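Long-range contacts in 3-dehydroquinate dehydratase (Zymomonas mobilis subsp. mobilis, PDB 6SMF), which probably catalyses the trans-dehydration of 3-dehydroquinate to 3-dehydroshikimate through an enolate intermediate, the third step of chorismate biosynthesis, as a dodecamer: residues 10-15 with 77-82; 48-53 with 141-146; 90-95 with 121-126. One frame throughout, in Å; residues are numbered along the deposited sequence. Where two conformers were deposited one is given.

In the fold
The contacts belong to one alpha/beta domain built round a parallel sheet. Contact 1, whose centre is about 3 Å from that of the chain, pairs inner strands 9-14 and 77-81. Contact 2 sets helix 136-147 against helix 34-48 and strand 51-56, outermost within this chain, over the face carrying Ile10, Ile12 and Ile79. Contact 3 joins helices 90-98 and 122-126 and meets the other face through Leu80. The centres of contacts 2 and 3 are about 22 Å apart, and about 11 and 13 Å from that of contact 1. Along the chain contacts 1 and 2 interlock; contact 3 follows contact 1, nested within contact 2. Helices thus cover both faces of a buried core ending at the predicted substrate-binding Asn81.

Contact 1: 10-15 with 77-82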
ATOM      1  N   ILE A  10     -39.217  -1.583 -16.927  1.00 90.69           N
ATOM      2  CA  ILE A  10     -38.020  -1.311 -16.082  1.00 84.30           C
ATOM      3  C   ILE A  10     -37.609  -2.614 -15.408  1.00 82.51           C
ATOM      4  O   ILE A  10     -38.385  -3.100 -14.574  1.00 85.06           O
ATOM      5  CB  ILE A  10     -38.317  -0.200 -15.068  1.00 85.47           C
ATOM      6  CG1 ILE A  10     -38.462   1.165 -15.733  1.00 89.01           C
ATOM      7  CG2 ILE A  10     -37.251  -0.149 -14.008  1.00 84.28           C
ATOM      8  CD1 ILE A  10     -39.103   2.186 -14.812  1.00 91.54           C
ATOM      9  N   PHE A  11     -36.445  -3.149 -15.768  1.00 83.47           N
ATOM     10  CA  PHE A  11     -35.821  -4.314 -15.105  1.00 84.98           C
ATOM     11  C   PHE A  11     -35.364  -3.897 -13.697  1.00 84.83           C
ATOM     12  O   PHE A  11     -34.821  -2.777 -13.479  1.00 81.98           O
ATOM     13  CB  PHE A  11     -34.649  -4.824 -15.938  1.00 88.21           C
ATOM     14  CG  PHE A  11     -35.048  -5.699 -17.096  1.00 94.79           C
ATOM     15  CD1 PHE A  11     -35.931  -5.245 -18.050  1.00100.47           C
ATOM     16  CD2 PHE A  11     -34.526  -6.981 -17.233  1.00 96.77           C
ATOM     17  CE1 PHE A  11     -36.315  -6.067 -19.095  1.00100.65           C
ATOM     18  CE2 PHE A  11     -34.875  -7.783 -18.306  1.00 94.66           C
ATOM     19  CZ  PHE A  11     -35.795  -7.333 -19.210  1.00 97.97           C
ATOM     20  N   ILE A  12     -35.642  -4.770 -12.735  1.00 83.04           N
ATOM     21  CA  ILE A  12     -35.178  -4.638 -11.335  1.00 77.78           C
ATOM     22  C   ILE A  12     -34.485  -5.952 -11.017  1.00 75.72           C
ATOM     23  O   ILE A  12     -35.184  -6.991 -10.977  1.00 74.86           O
ATOM     24  CB  ILE A  12     -36.346  -4.345 -10.397  1.00 79.31           C
ATOM     25  CG1 ILE A  12     -37.130  -3.109 -10.850  1.00 82.65           C
ATOM     26  CG2 ILE A  12     -35.847  -4.222  -8.968  1.00 76.69           C
ATOM     27  CD1 ILE A  12     -38.278  -2.721  -9.929  1.00 83.05           C
ATOM     28  N   LEU A  13     -33.164  -5.895 -10.873  1.00 71.37           N
ATOM     29  CA  LEU A  13     -32.305  -7.090 -10.813  1.00 74.79           C
ATOM     30  C   LEU A  13     -31.648  -7.167  -9.436  1.00 70.54           C
ATOM     31  O   LEU A  13     -30.972  -6.211  -9.051  1.00 71.33           O
ATOM     32  CB  LEU A  13     -31.275  -6.995 -11.935  1.00 76.17           C
ATOM     33  CG  LEU A  13     -31.829  -6.904 -13.348  1.00 80.69           C
ATOM     34  CD1 LEU A  13     -30.695  -6.771 -14.364  1.00 80.63           C
ATOM     35  CD2 LEU A  13     -32.686  -8.111 -13.669  1.00 81.53           C
ATOM     36  N   ASN A  14     -31.853  -8.291  -8.753  1.00 72.55           N
ATOM     37  CA  ASN A  14     -31.360  -8.553  -7.383  1.00 74.56           C
ATOM     38  C   ASN A  14     -30.306  -9.661  -7.455  1.00 75.04           C
ATOM     39  O   ASN A  14     -30.534 -10.697  -8.097  1.00 75.68           O
ATOM     40  CB  ASN A  14     -32.515  -8.821  -6.412  1.00 76.12           C
ATOM     41  CG  ASN A  14     -33.378  -7.590  -6.185  1.00 77.03           C
ATOM     42  OD1 ASN A  14     -32.881  -6.571  -5.727  1.00 77.15           O
ATOM     43  ND2 ASN A  14     -34.658  -7.649  -6.530  1.00 86.02           N
ATOM     44  N   GLY A  15     -29.160  -9.408  -6.830  1.00 70.57           N
ATOM     45  CA  GLY A  15     -28.054 -10.361  -6.805  1.00 65.97           C
ATOM     46  C   GLY A  15     -28.163 -11.302  -5.628  1.00 63.91           C
ATOM     47  O   GLY A  15     -29.228 -11.492  -5.040  1.00 69.73           O
ATOM     48  N   ALA A  77     -35.015   1.517 -18.239  1.00 85.86           N
ATOM     49  CA  ALA A  77     -34.033   1.580 -17.118  1.00 82.43           C
ATOM     50  C   ALA A  77     -33.803   0.203 -16.483  1.00 79.01           C
ATOM     51  O   ALA A  77     -34.608  -0.724 -16.714  1.00 78.34           O
ATOM     52  CB  ALA A  77     -34.505   2.560 -16.081  1.00 80.33           C
ATOM     53  N   VAL A  78     -32.684   0.057 -15.773  1.00 79.37           N
ATOM     54  CA  VAL A  78     -32.395  -1.094 -14.865  1.00 75.49           C
ATOM     55  C   VAL A  78     -32.126  -0.539 -13.470  1.00 73.45           C
ATOM     56  O   VAL A  78     -31.333   0.402 -13.308  1.00 73.31           O
ATOM     57  CB  VAL A  78     -31.208  -1.947 -15.323  1.00 77.59           C
ATOM     58  CG1 VAL A  78     -30.904  -3.067 -14.339  1.00 78.97           C
ATOM     59  CG2 VAL A  78     -31.445  -2.509 -16.706  1.00 83.67           C
ATOM     60  N   ILE A  79     -32.813  -1.102 -12.497  1.00 73.28           N
ATOM     61  CA  ILE A  79     -32.517  -0.879 -11.067  1.00 70.52           C
ATOM     62  C   ILE A  79     -31.754  -2.128 -10.660  1.00 71.38           C
ATOM     63  O   ILE A  79     -32.289  -3.222 -10.889  1.00 71.14           O
ATOM     64  CB  ILE A  79     -33.815  -0.676 -10.288  1.00 73.53           C
ATOM     65  CG1 ILE A  79     -34.546   0.610 -10.708  1.00 77.33           C
ATOM     66  CG2 ILE A  79     -33.542  -0.727  -8.806  1.00 73.22           C
ATOM     67  CD1 ILE A  79     -36.030   0.679 -10.255  1.00 80.21           C
ATOM     68  N   LEU A  80     -30.519  -1.966 -10.186  1.00 69.50           N
ATOM     69  CA  LEU A  80     -29.592  -3.097  -9.949  1.00 67.19           C
ATOM     70  C   LEU A  80     -29.085  -3.045  -8.515  1.00 64.15           C
ATOM     71  O   LEU A  80     -28.494  -2.041  -8.127  1.00 60.18           O
ATOM     72  CB  LEU A  80     -28.420  -3.020 -10.933  1.00 65.61           C
ATOM     73  CG  LEU A  80     -27.355  -4.090 -10.737  1.00 62.36           C
ATOM     74  CD1 LEU A  80     -27.968  -5.492 -10.855  1.00 64.09           C
ATOM     75  CD2 LEU A  80     -26.219  -3.878 -11.738  1.00 65.83           C
ATOM     76  N   ASN A  81     -29.378  -4.097  -7.765  1.00 67.44           N
ATOM     77  CA  ASN A  81     -28.770  -4.408  -6.456  1.00 64.00           C
ATOM     78  C   ASN A  81     -27.950  -5.682  -6.661  1.00 64.39           C
ATOM     79  O   ASN A  81     -28.511  -6.764  -6.578  1.00 69.83           O
ATOM     80  CB  ASN A  81     -29.850  -4.534  -5.381  1.00 65.42           C
ATOM     81  CG  ASN A  81     -29.201  -4.661  -4.036  1.00 65.43           C
ATOM     82  OD1 ASN A  81     -28.016  -4.953  -4.001  1.00 65.53           O
ATOM     83  ND2 ASN A  81     -29.942  -4.449  -2.957  1.00 64.88           N
ATOM     84  N   ALA A  82     -26.686  -5.555  -7.034  1.00 62.99           N
ATOM     85  CA  ALA A  82     -25.765  -6.683  -7.301  1.00 60.79           C
ATOM     86  C   ALA A  82     -25.325  -7.359  -5.994  1.00 58.37           C
ATOM     87  O   ALA A  82     -24.564  -8.304  -6.061  1.00 59.06           O
ATOM     88  CB  ALA A  82     -24.581  -6.172  -8.082  1.00 59.82           C
TER
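Phe11, Leu13 and Gly15 of the segment 10-15 alternate with Ile79 and Asn81 in a parallel hydrogen-bonding pattern, the strand axes 4.6 Å apart and only 12° from parallel. Phe11 O accepts from Ile79 N at 2.8 Å in a nearly straight bond (169° at the hydrogen), Leu13 N gives to Ile79 O, and Leu13 O receives Asn81 N at 2.9 Å. Gly15 N to Asn81 O, 2.7 Å, carries the pairing just past the strand end, whereas the bond from Phe11 N to Ala77 O is bent and weak.

Apolar side chains pack on both faces. On one, Ile12 and Ile79 lie side by side and point the same way, and Ile79 CD1 meets Ile12 CG1 and Ile10 CG2, each at 4.0 Å. On the other, Leu13 CD1 rests on Val78 CG1 at 3.7 Å, while Leu80, its CG anti to the backbone N and chi2 at 58°, brings CD1 to 3.8 Å from Leu13 CB.

At the C-terminal end Asn14 OD1 touches Asn81 CB; Tyr139 OH bonds both Asn14 OD1 and Asn81 ND2. A citrate, probably from the crystallisation liquor, is hydrogen-bonded to Asn81 ND2 where substrate binding is predicted. Neighbouring parallel strands whose C-terminal ends line the active site are characteristic of the flavodoxin-like fold of type II dehydroquinases.

Contact 2: 48-53 with 141-146; sequences LDVTVE and LALDAA
The layer of helix over sheet in this alpha/beta fold is closed here at one edge, where Leu143 of the C-terminal helix 136-147 fills the angle between Leu48, at the end of helix 34-48, and the start of strand 51-56. Leu143 CG is anti to its backbone N (chi1 -178°), which sets CG 4.0 Å from CD1 of Leu48, coming in from the other helix. Leu143 CD1 meets Val52 CG2 at 4.0 Å and Val50 CG2 at 4.2 Å; Leu143 CD2 lies 4.1 Å from the same Val52 methyl, so that this one carbon faces both leucine branches.

Leu48 may also reach the next residue of the helix: in one of two conformers of Asp144, OD1 lies beside both Leu48 methyls, a contact that is therefore uncertain. Between Leu48 and strand 51-56 the chain turns through Asp49, whose positive phi (69°) completes a Schellman motif. Leu143 further packs on Leu41 and Gln44 of helix 34-48 and on Ile10 of strand 9-14.

No hydrogen bond or salt bridge joins the segments, which bury 200 Å² in all. Cohesion therefore rests on dispersion and on the burial of Leu143, the buried member of the cluster; its partners Leu48, Val50 and Val52 are partly exposed, so the contact lies near the surface.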
ATOM      1  N   LEU A  48     -47.513   4.487 -11.536  1.00120.07           N
ATOM      2  CA  LEU A  48     -46.493   5.235 -12.337  1.00117.78           C
ATOM      3  C   LEU A  48     -46.650   4.960 -13.843  1.00118.60           C
ATOM      4  O   LEU A  48     -46.003   5.661 -14.654  1.00122.67           O
ATOM      5  CB  LEU A  48     -45.089   4.832 -11.867  1.00111.46           C
ATOM      6  CG  LEU A  48     -44.603   5.486 -10.578  1.00107.45           C
ATOM      7  CD1 LEU A  48     -43.200   4.993 -10.209  1.00105.82           C
ATOM      8  CD2 LEU A  48     -44.603   7.002 -10.719  1.00108.21           C
ATOM      9  N   ASP A  49     -47.432   3.944 -14.182  1.00118.13           N
ATOM     10  CA  ASP A  49     -47.757   3.543 -15.568  1.00122.14           C
ATOM     11  C   ASP A  49     -46.535   2.964 -16.282  1.00119.24           C
ATOM     12  O   ASP A  49     -46.259   3.316 -17.456  1.00122.98           O
ATOM     13  CB  ASP A  49     -48.407   4.684 -16.332  1.00128.58           C
ATOM     14  CG  ASP A  49     -49.506   4.085 -17.197  1.00131.80           C
ATOM     15  OD1 ASP A  49     -49.231   3.069 -17.913  1.00130.42           O
ATOM     16  OD2 ASP A  49     -50.630   4.543 -17.060  1.00139.38           O
ATOM     17  N   VAL A  50     -45.849   2.043 -15.601  1.00114.77           N
ATOM     18  CA  VAL A  50     -44.673   1.318 -16.161  1.00110.91           C
ATOM     19  C   VAL A  50     -44.819  -0.150 -15.773  1.00110.41           C
ATOM     20  O   VAL A  50     -45.479  -0.410 -14.748  1.00115.32           O
ATOM     21  CB  VAL A  50     -43.359   1.935 -15.653  1.00105.38           C
ATOM     22  CG1 VAL A  50     -43.312   3.442 -15.878  1.00107.53           C
ATOM     23  CG2 VAL A  50     -43.104   1.647 -14.192  1.00102.69           C
ATOM     24  N   THR A  51     -44.314  -1.076 -16.592  1.00107.49           N
ATOM     25  CA  THR A  51     -44.226  -2.492 -16.168  1.00103.71           C
ATOM     26  C   THR A  51     -42.821  -2.669 -15.606  1.00 99.32           C
ATOM     27  O   THR A  51     -41.880  -1.901 -15.941  1.00 96.00           O
ATOM     28  CB  THR A  51     -44.679  -3.523 -17.215  1.00106.62           C
ATOM     29  OG1 THR A  51     -43.504  -3.984 -17.861  1.00102.29           O
ATOM     30  CG2 THR A  51     -45.739  -3.046 -18.193  1.00111.69           C
ATOM     31  N   VAL A  52     -42.685  -3.662 -14.750  1.00 97.53           N
ATOM     32  CA  VAL A  52     -41.492  -3.814 -13.885  1.00 92.99           C
ATOM     33  C   VAL A  52     -41.127  -5.295 -13.967  1.00 92.60           C
ATOM     34  O   VAL A  52     -42.049  -6.105 -13.761  1.00 93.93           O
ATOM     35  CB  VAL A  52     -41.897  -3.295 -12.488  1.00 95.14           C
ATOM     36  CG1 VAL A  52     -42.092  -4.403 -11.474  1.00 98.06           C
ATOM     37  CG2 VAL A  52     -40.982  -2.203 -11.968  1.00 89.37           C
ATOM     38  N   GLU A  53     -39.909  -5.655 -14.387  1.00 87.10           N
ATOM     39  CA  GLU A  53     -39.529  -7.085 -14.501  1.00 89.02           C
ATOM     40  C   GLU A  53     -38.501  -7.346 -13.420  1.00 84.02           C
ATOM     41  O   GLU A  53     -37.398  -6.818 -13.543  1.00 89.72           O
ATOM     42  CB  GLU A  53     -38.978  -7.514 -15.860  1.00 92.67           C
ATOM     43  CG  GLU A  53     -39.308  -8.975 -16.141  1.00 95.15           C
ATOM     44  CD  GLU A  53     -40.683  -9.066 -16.778  1.00107.95           C
ATOM     45  OE1 GLU A  53     -41.667  -9.351 -16.073  1.00117.00           O
ATOM     46  OE2 GLU A  53     -40.801  -8.795 -17.998  1.00120.25           O
ATOM     47  N   LEU A 141     -37.730   4.742  -4.353  1.00 85.93           N
ATOM     48  CA  LEU A 141     -37.088   6.006  -4.831  1.00 83.14           C
ATOM     49  C   LEU A 141     -36.465   5.803  -6.215  1.00 81.36           C
ATOM     50  O   LEU A 141     -36.596   6.692  -7.106  1.00 84.24           O
ATOM     51  CB  LEU A 141     -35.994   6.424  -3.854  1.00 81.46           C
ATOM     52  CG  LEU A 141     -36.471   6.980  -2.514  1.00 81.38           C
ATOM     53  CD1 LEU A 141     -35.354   6.895  -1.481  1.00 81.60           C
ATOM     54  CD2 LEU A 141     -36.906   8.419  -2.670  1.00 82.44           C
ATOM     55  N   ALA A 142     -35.791   4.679  -6.374  1.00 78.07           N
ATOM     56  CA  ALA A 142     -35.138   4.266  -7.634  1.00 77.50           C
ATOM     57  C   ALA A 142     -36.225   4.156  -8.711  1.00 81.87           C
ATOM     58  O   ALA A 142     -36.025   4.677  -9.810  1.00 85.68           O
ATOM     59  CB  ALA A 142     -34.391   2.966  -7.396  1.00 74.45           C
ATOM     60  N   LEU A 143     -37.372   3.567  -8.391  1.00 80.12           N
ATOM     61  CA  LEU A 143     -38.445   3.347  -9.388  1.00 84.33           C
ATOM     62  C   LEU A 143     -39.063   4.703  -9.795  1.00 88.71           C
ATOM     63  O   LEU A 143     -39.337   4.856 -11.019  1.00 90.72           O
ATOM     64  CB  LEU A 143     -39.466   2.334  -8.859  1.00 83.30           C
ATOM     65  CG  LEU A 143     -40.605   1.982  -9.827  1.00 88.54           C
ATOM     66  CD1 LEU A 143     -40.117   1.640 -11.237  1.00 87.35           C
ATOM     67  CD2 LEU A 143     -41.452   0.841  -9.277  1.00 91.10           C
ATOM     68  N   ASP A 144     -39.252   5.657  -8.856  1.00 91.84           N
ATOM     69  CA  ASP A 144     -39.746   7.034  -9.177  0.50 94.91           C
ATOM     70  C   ASP A 144     -38.719   7.698 -10.116  1.00 91.90           C
ATOM     71  O   ASP A 144     -39.097   8.221 -11.148  1.00 92.56           O
ATOM     72  CB  ASP A 144     -39.951   7.937  -7.948  0.50 96.73           C
ATOM     73  CG  ASP A 144     -41.249   7.804  -7.150  0.50101.56           C
ATOM     74  OD1 ASP A 144     -42.358   7.814  -7.744  0.50104.92           O
ATOM     75  OD2 ASP A 144     -41.151   7.755  -5.902  0.50103.73           O
ATOM     76  N   ALA A 145     -37.440   7.660  -9.761  1.00 90.63           N
ATOM     77  CA  ALA A 145     -36.384   8.374 -10.519  1.00 89.62           C
ATOM     78  C   ALA A 145     -36.302   7.801 -11.956  1.00 92.36           C
ATOM     79  O   ALA A 145     -36.088   8.593 -12.939  1.00 92.12           O
ATOM     80  CB  ALA A 145     -35.102   8.233  -9.753  1.00 83.46           C
ATOM     81  N   ALA A 146     -36.444   6.464 -12.028  1.00 88.05           N
ATOM     82  CA  ALA A 146     -36.345   5.612 -13.233  1.00 86.61           C
ATOM     83  C   ALA A 146     -37.511   5.897 -14.180  1.00 94.10           C
ATOM     84  O   ALA A 146     -37.297   5.905 -15.413  1.00 97.17           O
ATOM     85  CB  ALA A 146     -36.314   4.173 -12.793  1.00 79.70           C
TER

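Contact 3: 90-95 with 121-126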
ATOM      1  N   VAL A  90     -15.954  -6.691 -12.031  1.00 57.64           N
ATOM      2  CA  VAL A  90     -15.510  -5.940 -13.222  1.00 58.56           C
ATOM      3  C   VAL A  90     -16.449  -6.277 -14.377  1.00 60.60           C
ATOM      4  O   VAL A  90     -16.760  -5.363 -15.179  1.00 55.24           O
ATOM      5  CB  VAL A  90     -14.058  -6.251 -13.580  1.00 62.05           C
ATOM      6  CG1 VAL A  90     -13.644  -5.529 -14.847  1.00 64.46           C
ATOM      7  CG2 VAL A  90     -13.115  -5.865 -12.437  1.00 62.01           C
ATOM      8  N   ALA A  91     -16.961  -7.505 -14.434  1.00 57.94           N
ATOM      9  CA  ALA A  91     -17.768  -7.936 -15.596  1.00 60.63           C
ATOM     10  C   ALA A  91     -19.108  -7.199 -15.567  1.00 60.93           C
ATOM     11  O   ALA A  91     -19.572  -6.824 -16.690  1.00 61.16           O
ATOM     12  CB  ALA A  91     -17.929  -9.433 -15.596  1.00 64.65           C
ATOM     13  N   ILE A  92     -19.698  -6.976 -14.368  1.00 55.36           N
ATOM     14  CA  ILE A  92     -20.959  -6.187 -14.269  1.00 60.40           C
ATOM     15  C   ILE A  92     -20.681  -4.721 -14.613  1.00 64.38           C
ATOM     16  O   ILE A  92     -21.519  -4.090 -15.251  1.00 62.00           O
ATOM     17  CB  ILE A  92     -21.635  -6.372 -12.913  1.00 62.38           C
ATOM     18  CG1 ILE A  92     -22.323  -7.736 -12.862  1.00 67.26           C
ATOM     19  CG2 ILE A  92     -22.634  -5.269 -12.601  1.00 59.00           C
ATOM     20  CD1 ILE A  92     -22.604  -8.181 -11.439  1.00 67.93           C
ATOM     21  N   TYR A  93     -19.511  -4.206 -14.224  1.00 65.47           N
ATOM     22  CA  TYR A  93     -19.102  -2.813 -14.518  1.00 62.56           C
ATOM     23  C   TYR A  93     -19.097  -2.662 -16.046  1.00 67.17           C
ATOM     24  O   TYR A  93     -19.643  -1.684 -16.559  1.00 69.12           O
ATOM     25  CB  TYR A  93     -17.770  -2.500 -13.828  1.00 56.96           C
ATOM     26  CG  TYR A  93     -17.001  -1.348 -14.411  1.00 55.12           C
ATOM     27  CD1 TYR A  93     -17.165  -0.057 -13.962  1.00 56.45           C
ATOM     28  CD2 TYR A  93     -16.084  -1.561 -15.421  1.00 56.19           C
ATOM     29  CE1 TYR A  93     -16.454   1.008 -14.516  1.00 60.52           C
ATOM     30  CE2 TYR A  93     -15.368  -0.527 -15.975  1.00 58.35           C
ATOM     31  CZ  TYR A  93     -15.538   0.765 -15.536  1.00 60.56           C
ATOM     32  OH  TYR A  93     -14.767   1.683 -16.215  1.00 63.24           O
ATOM     33  N   ASP A  94     -18.513  -3.627 -16.753  1.00 64.20           N
ATOM     34  CA  ASP A  94     -18.352  -3.568 -18.228  1.00 62.93           C
ATOM     35  C   ASP A  94     -19.727  -3.706 -18.899  1.00 67.32           C
ATOM     36  O   ASP A  94     -19.967  -2.956 -19.896  1.00 68.83           O
ATOM     37  CB  ASP A  94     -17.371  -4.637 -18.695  1.00 62.53           C
ATOM     38  CG  ASP A  94     -15.948  -4.146 -18.700  1.00 64.90           C
ATOM     39  OD1 ASP A  94     -15.749  -2.901 -18.724  1.00 65.48           O
ATOM     40  OD2 ASP A  94     -15.058  -4.991 -18.785  1.00 69.63           O
ATOM     41  N   ALA A  95     -20.584  -4.599 -18.384  1.00 60.76           N
ATOM     42  CA  ALA A  95     -21.963  -4.779 -18.896  1.00 65.73           C
ATOM     43  C   ALA A  95     -22.716  -3.445 -18.843  1.00 63.35           C
ATOM     44  O   ALA A  95     -23.212  -3.016 -19.879  1.00 72.31           O
ATOM     45  CB  ALA A  95     -22.684  -5.841 -18.119  1.00 65.55           C
ATOM     46  N   SER A 121     -17.466  -0.016  -5.143  1.00 55.25           N
ATOM     47  CA  SER A 121     -18.657  -0.343  -5.947  1.00 57.60           C
ATOM     48  C   SER A 121     -18.336  -0.310  -7.454  1.00 57.16           C
ATOM     49  O   SER A 121     -18.313   0.777  -8.059  1.00 52.27           O
ATOM     50  CB  SER A 121     -19.772   0.554  -5.588  1.00 54.77           C
ATOM     51  OG  SER A 121     -20.871   0.190  -6.376  1.00 55.52           O
ATOM     52  N   TYR A 122     -18.077  -1.471  -8.044  1.00 57.38           N
ATOM     53  CA  TYR A 122     -17.890  -1.584  -9.510  1.00 56.95           C
ATOM     54  C   TYR A 122     -19.201  -1.134 -10.176  1.00 58.74           C
ATOM     55  O   TYR A 122     -19.154  -0.405 -11.158  1.00 55.21           O
ATOM     56  CB  TYR A 122     -17.450  -2.980  -9.906  1.00 53.49           C
ATOM     57  CG  TYR A 122     -15.985  -3.249  -9.708  1.00 55.34           C
ATOM     58  CD1 TYR A 122     -15.016  -2.591 -10.437  1.00 55.47           C
ATOM     59  CD2 TYR A 122     -15.559  -4.161  -8.749  1.00 58.64           C
ATOM     60  CE1 TYR A 122     -13.661  -2.880 -10.283  1.00 55.42           C
ATOM     61  CE2 TYR A 122     -14.217  -4.406  -8.540  1.00 55.20           C
ATOM     62  CZ  TYR A 122     -13.266  -3.784  -9.313  1.00 56.35           C
ATOM     63  OH  TYR A 122     -11.948  -4.115  -9.116  1.00 67.58           O
ATOM     64  N   VAL A 123     -20.350  -1.418  -9.591  1.00 58.00           N
ATOM     65  CA  VAL A 123     -21.636  -0.918 -10.174  1.00 60.08           C
ATOM     66  C   VAL A 123     -21.663   0.606 -10.175  1.00 60.93           C
ATOM     67  O   VAL A 123     -21.915   1.209 -11.254  1.00 59.98           O
ATOM     68  CB  VAL A 123     -22.835  -1.462  -9.409  1.00 59.87           C
ATOM     69  CG1 VAL A 123     -24.093  -0.764  -9.854  1.00 64.92           C
ATOM     70  CG2 VAL A 123     -22.947  -2.968  -9.567  1.00 62.18           C
ATOM     71  N   GLY A 124     -21.407   1.199  -9.016  1.00 60.95           N
ATOM     72  CA  GLY A 124     -21.409   2.661  -8.834  1.00 62.83           C
ATOM     73  C   GLY A 124     -20.445   3.364  -9.772  1.00 63.09           C
ATOM     74  O   GLY A 124     -20.710   4.512 -10.137  1.00 61.99           O
ATOM     75  N   GLU A 125     -19.335   2.721 -10.120  1.00 59.90           N
ATOM     76  CA  GLU A 125     -18.328   3.336 -11.013  1.00 60.26           C
ATOM     77  C   GLU A 125     -18.880   3.438 -12.449  1.00 63.01           C
ATOM     78  O   GLU A 125     -18.341   4.216 -13.208  1.00 62.67           O
ATOM     79  CB  GLU A 125     -17.038   2.520 -10.971  1.00 58.19           C
ATOM     80  CG  GLU A 125     -16.291   2.746  -9.686  1.00 60.87           C
ATOM     81  CD  GLU A 125     -14.996   1.989  -9.533  1.00 61.36           C
ATOM     82  OE1 GLU A 125     -14.281   1.816 -10.564  1.00 66.66           O
ATOM     83  OE2 GLU A 125     -14.701   1.603  -8.383  1.00 58.41           O
ATOM     84  N   ALA A 126     -19.920   2.681 -12.795  1.00 63.05           N
ATOM     85  CA  ALA A 126     -20.427   2.577 -14.185  1.00 64.22           C
ATOM     86  C   ALA A 126     -21.863   3.100 -14.307  1.00 64.83           C
ATOM     87  O   ALA A 126     -22.253   3.451 -15.418  1.00 66.58           O
ATOM     88  CB  ALA A 126     -20.370   1.159 -14.614  1.00 63.19           C
TER
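Val90 CG2 lies over one face of the Tyr122 ring, displaced toward the rim, in a CH-pi contact 4.0 Å from the centroid and 26° off the normal. The nearest ring atom is Tyr122 CE1, 3.7 Å from Val90 CG2. The Tyr93 ring is met differently: Val90 O and Tyr122 O lie at its edge and in its plane, Tyr122 O being 3.5 Å from Tyr93 CD1. Tyr93 CG, anti to its backbone N (chi1 159°), is thereby placed beside the same carbonyl oxygen. Obliquely to that ring, Ala126 CB reaches Tyr93 CD1 at 3.5 Å and Glu125 CB reaches Tyr93 CE1 at 3.9 Å.

Several polar ends are held from outside the two segments. Tyr93 OH bonds Glu115 of a neighbouring subunit, and Glu125 OE2 forms a salt bridge with Lys120. Asp94 OD1, of a residue predicted to bind substrate, forms a salt bridge with Arg118 NH2 of the neighbouring subunit that also supplies Glu115.

Ser121, at the N-cap, accepts from Gly124 N at 2.9 Å through OG, which also bonds Glu105 OE2. Helix 90-95 and the weakly bonded helical turn 122-126 run nearly parallel, crossing at -19° with the axes of the two short segments 8.2 Å apart. On the side toward the sheet, Ile92 CG2 meets Val123 CG2 at 3.8 Å, and both side chains pack on Leu80 of strand 77-81, while Ile92 continues onto Leu63 and Ile64 of helix 60-72.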